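Local atomic coordinates of cell surface protein (PDB entry 4GT6), a protein that is of unknown function but, as an extracellular leucine-rich repeat protein of a gut bacterium, probably binds other proteins at the cell surface. Residues G197-A200 / F201-C204. Residues are numbered along the deposited sequence; the frame is centred on the assembly and turned at random. Where two conformers were deposited one is given.
With EDO (1,2-ethanediol), chain F; EDO (1,2-ethanediol), chain G; EDO (1,2-ethanediol), chain L.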
loop_
_atom_site.group_PDB
_atom_site.type_symbol
_atom_site.label_atom_id
_atom_site.label_comp_id
_atom_site.label_asym_id
_atom_site.label_seq_id
_atom_site.Cartn_x
_atom_site.Cartn_y
_atom_site.Cartn_z
ATOM N N GLY A 197 -2.082 -2.270 -9.004
ATOM C CA GLY A 197 -1.166 -1.145 -9.074
ATOM C C GLY A 197 0.149 -1.412 -8.375
ATOM O O GLY A 197 0.244 -2.307 -7.533
ATOM N N THR A 198 1.150 -0.600 -8.692
ATOM C CA THR A 198 2.499 -0.673 -8.116
ATOM C C THR A 198 2.428 -0.678 -6.593
ATOM O O THR A 198 1.717 0.178 -6.046
ATOM C CB THR A 198 3.312 0.550 -8.608
ATOM O OG1 THR A 198 3.173 0.714 -10.023
ATOM C CG2 THR A 198 4.759 0.449 -8.265
ATOM N N ASN A 199 3.175 -1.577 -5.911
ATOM C CA ASN A 199 3.300 -1.636 -4.454
ATOM C C ASN A 199 1.990 -1.912 -3.705
ATOM O O ASN A 199 1.951 -1.728 -2.483
ATOM C CB ASN A 199 3.940 -0.326 -3.932
ATOM C CG ASN A 199 5.390 -0.205 -4.287
ATOM O OD1 ASN A 199 6.128 -1.185 -4.243
ATOM N ND2 ASN A 199 5.822 0.987 -4.707
ATOM N N ALA A 200 0.963 -2.452 -4.387
ATOM C CA ALA A 200 -0.305 -2.831 -3.724
ATOM C C ALA A 200 -0.044 -3.746 -2.539
ATOM O O ALA A 200 -0.747 -3.657 -1.540
ATOM C CB ALA A 200 -1.229 -3.539 -4.721
ATOM N N PHE A 201 0.988 -4.634 -2.643
ATOM C CA PHE A 201 1.310 -5.569 -1.571
ATOM C C PHE A 201 2.755 -5.400 -1.062
ATOM O O PHE A 201 3.310 -6.318 -0.447
ATOM C CB PHE A 201 1.044 -7.018 -2.040
ATOM C CG PHE A 201 -0.421 -7.232 -2.346
ATOM C CD1 PHE A 201 -1.363 -7.296 -1.317
ATOM C CD2 PHE A 201 -0.868 -7.308 -3.663
ATOM C CE1 PHE A 201 -2.723 -7.476 -1.602
ATOM C CE2 PHE A 201 -2.232 -7.487 -3.951
ATOM C CZ PHE A 201 -3.149 -7.580 -2.917
ATOM N N SER A 202 3.329 -4.196 -1.217
ATOM C CA SER A 202 4.674 -3.952 -0.684
ATOM C C SER A 202 4.620 -3.929 0.858
ATOM O O SER A 202 3.551 -3.689 1.445
ATOM C CB SER A 202 5.249 -2.648 -1.223
ATOM O OG SER A 202 4.503 -1.538 -0.730
ATOM N N GLU A 203 5.738 -4.314 1.512
ATOM C CA GLU A 203 5.841 -4.333 2.981
ATOM C C GLU A 203 4.741 -5.199 3.668
ATOM O O GLU A 203 4.290 -4.870 4.755
ATOM C CB GLU A 203 5.820 -2.885 3.544
ATOM C CG GLU A 203 6.989 -2.037 3.071
ATOM C CD GLU A 203 6.907 -0.629 3.634
ATOM O OE1 GLU A 203 7.108 -0.473 4.856
ATOM O OE2 GLU A 203 6.550 0.298 2.880
ATOM N N CYS A 204 4.312 -6.299 3.039
ATOM C CA CYS A 204 3.354 -7.198 3.680
ATOM C C CYS A 204 4.177 -8.275 4.386
ATOM O O CYS A 204 4.352 -9.393 3.894
ATOM C CB CYS A 204 2.365 -7.766 2.674
ATOM S SG CYS A 204 1.114 -6.559 2.148
HETATM C C1 EDO F . 2.392 -4.678 -7.891
HETATM O O1 EDO F . 3.600 -4.080 -7.343
HETATM C C2 EDO F . 2.219 -4.246 -9.383
HETATM O O2 EDO F . 1.336 -5.077 -10.148
HETATM C C1 EDO G . 7.881 1.831 -0.331
HETATM O O1 EDO G . 7.077 2.532 -1.267
HETATM C C2 EDO G . 7.396 0.362 -0.274
HETATM O O2 EDO G . 6.102 0.308 0.275
HETATM C C1 EDO L . 8.379 2.832 -6.203
HETATM O O1 EDO L . 8.589 1.536 -5.665
HETATM C C2 EDO L . 8.525 2.872 -7.735
HETATM O O2 EDO L . 7.380 2.305 -8.324
#
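Asn199 and Ser202 close a type I beta turn: Ser202 N donates a nearly straight hydrogen bond (171°) to Asn199 O at 3.1 Å, reaching it from well above the carbonyl plane. It overlaps a type II turn from Gly197 to Ala200, closed by a hydrogen bond from Ala200 N to Gly197 O, the two sharing Asn199 and Ala200. Ser202 OG, set by chi1 of 66° between its own backbone N and carbonyl carbon, also lies 3.1 Å from Asn199 O and 2.6 Å from O2 of an ethanediol; Thr180 OG1 is hydrogen-bonded to both Ser202 OG and Asn199 O. That ethanediol hydroxyl donates to Glu203 OE2 at 2.6 Å. The Asn199 amide stands beside Ser202: OD1 touches Ser202 CB at 3.5 Å and is hydrogen-bonded to His259 ND1, while ND2 gives a straight hydrogen bond to O1 of a second ethanediol. Phe201 turns inward, with Ala200 O over one face of its ring and Ala200 CB 3.9 Å from Phe201 CD2. The Phe201 ring lies almost parallel to that of Phe179 and touches Ile187 and Ile189. A serine in place of Phe201 would probably open a gap beside Phe179 and strip these isoleucines of their aromatic neighbour. Backbone hydrogen bonds between Ala200 and Phe179 and between Ser202 and Gly181 tie the loop to the preceding coil, the ladder-like stacking of a BspA-type leucine-rich repeat solenoid with phenylalanines lined up inside.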